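Long-range contacts in protein-tyrosine-phosphatase PTP1 (PDB 6KRW), which hydrolyses phosphotyrosine in proteins, dephosphorylating the MAP kinase MPK6 (and MPK4 in vitro) and, together with MKP1, restraining salicylic acid and camalexin biosynthesis: residues M178-E183 with V196-Y201; D67-D72 with Y89-L94. All coordinates share one frame; numbering follows the deposited sequence.

Contact 1 of 2, residues M178-E183 with V196-Y201; sequences MLRNLE and VLHIQY
Met-178, Arg-180 and Leu-182 pair with Gln-200, His-198 and Val-196 as the hydrogen-bonded pairs of an antiparallel beta hairpin, whose segment axes approach to 4.7 Å with N-to-C directions 156° apart. Six backbone bonds hold this register; Arg-180 N to His-198 O, at 2.9 Å, is nearly straight. On the face carrying these three pairs, the Arg-180 chain runs extended from CG to NE and lies beside Gln-200, pointing the same way. Arg-180 NH1 donates to Gln-200 OE1 over 3.3 Å, a long bond with the guanidinium and amide planes 40° apart. Met-178 flanks the same amide: its chain bends at chi3 (-75°), which places CE 3.2 Å from Gln-200 OE1. Water 1 accepts from Arg-180 NH1 at 2.6 Å and donates to Met-178 O, and it also bonds His-198 ND1, lying in the plane of that ring. His-198 NE2 is taken by Tyr-150 OH. Farther along, Leu-182 CD1 packs on His-198 CB. The other face is apolar where Leu-179 CD2 meets Ile-199 CG1 at 3.9 Å, beside helix 214-223. Water 1 thus ties together three polar groups, while the Gln-200 amide is held at both ends, OE1 by Arg-180 and water 2, NE2 by Thr-136 O; the nearby guanidinium would be expected to disfavour a protonated His-198.

Contact 2 of 2, residues D67-D72 with Y89-L94; sequences DVVPFD and YVNASL
Pro-70, Asn-91 and Tyr-89 have the most surface buried where the loop 67-72 of the phosphatase domain meets an edge of its central mixed sheet, at the corner between strands 89-90 and 92-95. The touching parts run 96° apart, so the loop crosses the strands instead of pairing with them. The CB of Pro-70 is directed toward 89-94. The proline ring and Tyr-89 reach toward each other tip to tip: Pro-70 CG lies 3.7 Å from Tyr-89 CE1, and Pro-70 CD is 3.1 Å from Tyr-89 OH, a hydroxyl that is hydrogen-bonded to Asn-63 OD1. On the strand 92-95 side, Pro-70 CB sits 3.3 Å from Ser-93 OG, whose polar partners include Arg-278 NH1 and water 3; that water also accepts from Phe-71 N, bridging the two segments. Asn-91 is the centre of an inverse gamma turn, and the Asn-91 and Pro-70 side chains cross obliquely. Arg-278 NH2 binds Asn-91 OD1, while Asn-63 OD1 takes a bond from Asn-91 ND2, so both ends of the amide are engaged. The same Asn-91 ND2 donates to Val-68 O at 2.8 Å, meeting a lone pair in the carbonyl plane, with 169° at the hydrogen.

Contacts 1 and 2 reach the same mixed sheet at different places: strand 92-95 of contact 2 is an outermost strand, whereas the hairpin of contact 1 lies inside, between strands 131-134 and 163-172. Their centres are 24 Å apart and their nearest atoms about 14 Å, so they do not touch. Contact 2 borders the substrate site, while contact 1 stands farther off. In contact 1 the Gln-200 side chain is about 10 Å from that of Cys-237, which forms the phosphocysteine intermediate, and about 9 Å from the side chain of Arg-243, a probable substrate-binding residue. In contact 2 the Val-68 side chain is about 4 Å from that of Ile-241 and about 7 Å from that of Gln-283, both of which probably bind substrate, as in related phosphatases.

Contact 1 of 2, residues M178-E183 with V196-Y201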
loop_
_atom_site.group_PDB
_atom_site.type_symbol
_atom_site.label_atom_id
_atom_site.label_comp_id
_atom_site.label_asym_id
_atom_site.label_seq_id
_atom_site.Cartn_x
_atom_site.Cartn_y
_atom_site.Cartn_z
ATOM N N MET A 178 -12.602 -5.120 -7.418
ATOM C CA MET A 178 -13.308 -4.085 -8.213
ATOM C C MET A 178 -12.268 -3.214 -8.890
ATOM O O MET A 178 -11.397 -2.655 -8.152
ATOM C CB MET A 178 -14.231 -3.248 -7.340
ATOM C CG MET A 178 -15.535 -3.925 -7.030
ATOM S SD MET A 178 -16.479 -3.014 -5.808
ATOM C CE MET A 178 -15.569 -3.423 -4.313
ATOM N N LEU A 179 -12.206 -3.258 -10.203
ATOM C CA LEU A 179 -11.278 -2.501 -11.051
ATOM C C LEU A 179 -11.980 -1.285 -11.620
ATOM O O LEU A 179 -12.887 -1.485 -12.357
ATOM C CB LEU A 179 -10.692 -3.404 -12.130
ATOM C CG LEU A 179 -10.228 -4.781 -11.666
ATOM C CD1 LEU A 179 -9.791 -5.612 -12.858
ATOM C CD2 LEU A 179 -9.088 -4.691 -10.656
ATOM N N ARG A 180 -11.517 -0.089 -11.285
ATOM C CA ARG A 180 -12.054 1.172 -11.821
ATOM C C ARG A 180 -10.961 1.918 -12.564
ATOM O O ARG A 180 -9.988 2.311 -11.929
ATOM C CB ARG A 180 -12.639 2.043 -10.725
ATOM C CG ARG A 180 -13.782 1.427 -9.945
ATOM C CD ARG A 180 -14.245 2.354 -8.850
ATOM N NE ARG A 180 -15.494 1.960 -8.206
ATOM C CZ ARG A 180 -15.603 1.144 -7.150
ATOM N NH1 ARG A 180 -14.542 0.570 -6.601
ATOM N NH2 ARG A 180 -16.795 0.897 -6.638
ATOM N N ASN A 181 -11.140 2.094 -13.860
ATOM C CA ASN A 181 -10.279 2.970 -14.685
ATOM C C ASN A 181 -10.776 4.402 -14.501
ATOM O O ASN A 181 -11.897 4.747 -14.964
ATOM C CB ASN A 181 -10.324 2.554 -16.147
ATOM C CG ASN A 181 -9.221 3.183 -16.964
ATOM O OD1 ASN A 181 -9.230 4.387 -17.209
ATOM N ND2 ASN A 181 -8.278 2.368 -17.402
ATOM N N LEU A 182 -9.957 5.208 -13.821
ATOM C CA LEU A 182 -10.348 6.574 -13.432
ATOM C C LEU A 182 -9.545 7.568 -14.254
ATOM O O LEU A 182 -8.414 7.268 -14.680
ATOM C CB LEU A 182 -10.046 6.797 -11.950
ATOM C CG LEU A 182 -10.789 5.885 -10.978
ATOM C CD1 LEU A 182 -10.441 6.243 -9.531
ATOM C CD2 LEU A 182 -12.284 5.946 -11.263
ATOM N N GLU A 183 -10.145 8.730 -14.441
ATOM C CA GLU A 183 -9.545 9.847 -15.176
ATOM C C GLU A 183 -9.626 11.058 -14.266
ATOM O O GLU A 183 -10.741 11.423 -13.851
ATOM C CB GLU A 183 -10.309 10.060 -16.467
ATOM C CG GLU A 183 -10.020 11.373 -17.150
ATOM C CD GLU A 183 -10.837 11.564 -18.417
ATOM O OE1 GLU A 183 -10.964 10.590 -19.197
ATOM O OE2 GLU A 183 -11.367 12.676 -18.606
ATOM N N VAL A 196 -5.748 6.547 -13.891
ATOM C CA VAL A 196 -5.366 5.818 -12.663
ATOM C C VAL A 196 -6.205 4.555 -12.570
ATOM O O VAL A 196 -7.442 4.670 -12.607
ATOM C CB VAL A 196 -5.580 6.707 -11.432
ATOM C CG1 VAL A 196 -5.228 5.941 -10.168
ATOM C CG2 VAL A 196 -4.794 8.008 -11.550
ATOM N N LEU A 197 -5.551 3.408 -12.427
ATOM C CA LEU A 197 -6.292 2.153 -12.123
ATOM C C LEU A 197 -6.466 2.022 -10.610
ATOM O O LEU A 197 -5.458 2.004 -9.858
ATOM C CB LEU A 197 -5.575 0.926 -12.686
ATOM C CG LEU A 197 -6.314 -0.398 -12.453
ATOM C CD1 LEU A 197 -7.655 -0.426 -13.176
ATOM C CD2 LEU A 197 -5.436 -1.565 -12.878
ATOM N N HIS A 198 -7.714 1.995 -10.184
ATOM C CA HIS A 198 -8.144 1.824 -8.784
ATOM C C HIS A 198 -8.560 0.381 -8.574
ATOM O O HIS A 198 -9.463 -0.110 -9.289
ATOM C CB HIS A 198 -9.221 2.834 -8.445
ATOM C CG HIS A 198 -9.652 2.889 -7.026
ATOM N ND1 HIS A 198 -10.603 2.051 -6.484
ATOM C CD2 HIS A 198 -9.280 3.740 -6.037
ATOM C CE1 HIS A 198 -10.839 2.382 -5.232
ATOM N NE2 HIS A 198 -9.993 3.413 -4.917
ATOM N N ILE A 199 -7.932 -0.277 -7.617
ATOM C CA ILE A 199 -8.212 -1.694 -7.275
ATOM C C ILE A 199 -8.726 -1.734 -5.847
ATOM O O ILE A 199 -7.967 -1.399 -4.936
ATOM C CB ILE A 199 -6.975 -2.584 -7.487
ATOM C CG1 ILE A 199 -6.380 -2.431 -8.884
ATOM C CG2 ILE A 199 -7.299 -4.028 -7.180
ATOM C CD1 ILE A 199 -5.065 -3.172 -9.074
ATOM N N GLN A 200 -9.970 -2.154 -5.663
ATOM C CA GLN A 200 -10.560 -2.271 -4.318
ATOM C C GLN A 200 -10.797 -3.737 -3.952
ATOM O O GLN A 200 -11.407 -4.456 -4.767
ATOM C CB GLN A 200 -11.854 -1.474 -4.200
ATOM C CG GLN A 200 -12.425 -1.580 -2.793
ATOM C CD GLN A 200 -13.751 -0.901 -2.576
ATOM O OE1 GLN A 200 -14.450 -0.531 -3.520
ATOM N NE2 GLN A 200 -14.121 -0.788 -1.313
ATOM N N TYR A 201 -10.406 -4.116 -2.743
ATOM C CA TYR A 201 -10.588 -5.456 -2.143
ATOM C C TYR A 201 -11.413 -5.336 -0.844
ATOM O O TYR A 201 -10.873 -4.956 0.174
ATOM C CB TYR A 201 -9.237 -6.120 -1.910
ATOM C CG TYR A 201 -9.332 -7.503 -1.339
ATOM C CD1 TYR A 201 -10.342 -8.378 -1.729
ATOM C CD2 TYR A 201 -8.401 -7.961 -0.434
ATOM C CE1 TYR A 201 -10.433 -9.660 -1.204
ATOM C CE2 TYR A 201 -8.466 -9.238 0.089
ATOM C CZ TYR A 201 -9.473 -10.097 -0.302
ATOM O OH TYR A 201 -9.504 -11.347 0.237
HETATM O O HOH W 1 -12.154 -0.040 -7.529
HETATM O O HOH W 2 -17.372 0.324 -3.307
#

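Contact 2 of 2, residues D67-D72 with Y89-L94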
loop_
_atom_site.group_PDB
_atom_site.type_symbol
_atom_site.label_atom_id
_atom_site.label_comp_id
_atom_site.label_asym_id
_atom_site.label_seq_id
_atom_site.Cartn_x
_atom_site.Cartn_y
_atom_site.Cartn_z
ATOM N N ASP A 67 -2.591 8.544 16.381
ATOM C CA ASP A 67 -1.278 7.887 16.600
ATOM C C ASP A 67 -0.795 7.218 15.307
ATOM O O ASP A 67 0.186 6.444 15.365
ATOM C CB ASP A 67 -1.397 6.892 17.754
ATOM C CG ASP A 67 -2.466 5.824 17.547
ATOM O OD1 ASP A 67 -3.292 5.973 16.628
ATOM O OD2 ASP A 67 -2.475 4.860 18.321
ATOM N N VAL A 68 -1.439 7.477 14.170
ATOM C CA VAL A 68 -0.946 6.928 12.881
ATOM C C VAL A 68 -0.718 8.099 11.942
ATOM O O VAL A 68 -1.662 8.660 11.375
ATOM C CB VAL A 68 -1.886 5.890 12.249
ATOM C CG1 VAL A 68 -1.261 5.361 10.959
ATOM C CG2 VAL A 68 -2.180 4.759 13.221
ATOM N N VAL A 69 0.528 8.535 11.867
ATOM C CA VAL A 69 0.950 9.753 11.157
ATOM C C VAL A 69 2.287 9.437 10.502
ATOM O O VAL A 69 3.022 8.560 10.977
ATOM C CB VAL A 69 1.094 10.951 12.105
ATOM C CG1 VAL A 69 -0.241 11.389 12.662
ATOM C CG2 VAL A 69 2.077 10.672 13.231
ATOM N N PRO A 70 2.613 10.147 9.403
ATOM C CA PRO A 70 3.904 9.969 8.748
ATOM C C PRO A 70 5.020 10.714 9.502
ATOM O O PRO A 70 4.789 11.772 10.052
ATOM C CB PRO A 70 3.704 10.585 7.363
ATOM C CG PRO A 70 2.734 11.729 7.649
ATOM C CD PRO A 70 1.787 11.152 8.708
ATOM N N PHE A 71 6.188 10.104 9.439
ATOM C CA PHE A 71 7.425 10.780 9.906
ATOM C C PHE A 71 7.724 11.977 9.029
ATOM O O PHE A 71 7.532 11.954 7.793
ATOM C CB PHE A 71 8.571 9.778 9.850
ATOM C CG PHE A 71 8.360 8.528 10.646
ATOM C CD1 PHE A 71 7.946 8.579 11.974
ATOM C CD2 PHE A 71 8.622 7.282 10.105
ATOM C CE1 PHE A 71 7.766 7.415 12.706
ATOM C CE2 PHE A 71 8.431 6.114 10.825
ATOM C CZ PHE A 71 8.004 6.183 12.124
ATOM N N ASP A 72 8.285 13.021 9.628
ATOM C CA ASP A 72 8.746 14.184 8.844
ATOM C C ASP A 72 9.728 13.758 7.756
ATOM O O ASP A 72 9.694 14.353 6.658
ATOM C CB ASP A 72 9.408 15.215 9.754
ATOM C CG ASP A 72 8.481 15.867 10.757
ATOM O OD1 ASP A 72 7.284 16.012 10.463
ATOM O OD2 ASP A 72 8.943 16.290 11.835
ATOM N N TYR A 89 0.933 19.312 4.081
ATOM C CA TYR A 89 0.736 18.059 4.836
ATOM C C TYR A 89 -0.391 17.192 4.238
ATOM O O TYR A 89 -1.518 17.643 4.027
ATOM C CB TYR A 89 0.420 18.348 6.302
ATOM C CG TYR A 89 0.205 17.076 7.056
ATOM C CD1 TYR A 89 1.261 16.239 7.346
ATOM C CD2 TYR A 89 -1.077 16.639 7.384
ATOM C CE1 TYR A 89 1.075 15.027 7.982
ATOM C CE2 TYR A 89 -1.283 15.426 8.016
ATOM C CZ TYR A 89 -0.211 14.602 8.302
ATOM O OH TYR A 89 -0.353 13.400 8.912
ATOM N N VAL A 90 -0.052 15.942 4.039
ATOM C CA VAL A 90 -1.014 14.840 3.823
ATOM C C VAL A 90 -0.526 13.643 4.628
ATOM O O VAL A 90 0.700 13.444 4.778
ATOM C CB VAL A 90 -1.178 14.567 2.327
ATOM C CG1 VAL A 90 0.107 14.277 1.628
ATOM C CG2 VAL A 90 -2.168 13.430 2.079
ATOM N N ASN A 91 -1.440 12.860 5.180
ATOM C CA ASN A 91 -1.083 11.662 5.964
ATOM C C ASN A 91 -0.670 10.573 4.987
ATOM O O ASN A 91 -1.511 9.751 4.582
ATOM C CB ASN A 91 -2.179 11.283 6.935
ATOM C CG ASN A 91 -1.712 10.247 7.926
ATOM O OD1 ASN A 91 -1.009 9.299 7.565
ATOM N ND2 ASN A 91 -2.127 10.409 9.176
ATOM N N ALA A 92 0.591 10.570 4.580
ATOM C CA ALA A 92 1.066 9.692 3.503
ATOM C C ALA A 92 2.577 9.568 3.635
ATOM O O ALA A 92 3.236 10.613 3.933
ATOM C CB ALA A 92 0.707 10.241 2.146
ATOM N N SER A 93 3.082 8.371 3.454
ATOM C CA SER A 93 4.507 8.030 3.658
ATOM C C SER A 93 5.081 7.379 2.418
ATOM O O SER A 93 4.434 6.497 1.820
ATOM C CB SER A 93 4.615 7.052 4.800
ATOM O OG SER A 93 4.064 7.562 5.983
ATOM N N LEU A 94 6.273 7.757 1.990
ATOM C CA LEU A 94 7.031 7.038 0.965
ATOM C C LEU A 94 7.621 5.756 1.508
ATOM O O LEU A 94 8.409 5.792 2.477
ATOM C CB LEU A 94 8.153 7.894 0.406
ATOM C CG LEU A 94 8.894 7.264 -0.760
ATOM C CD1 LEU A 94 7.981 7.101 -1.965
ATOM C CD2 LEU A 94 10.120 8.077 -1.104
HETATM O O HOH W 3 6.319 8.197 7.344
#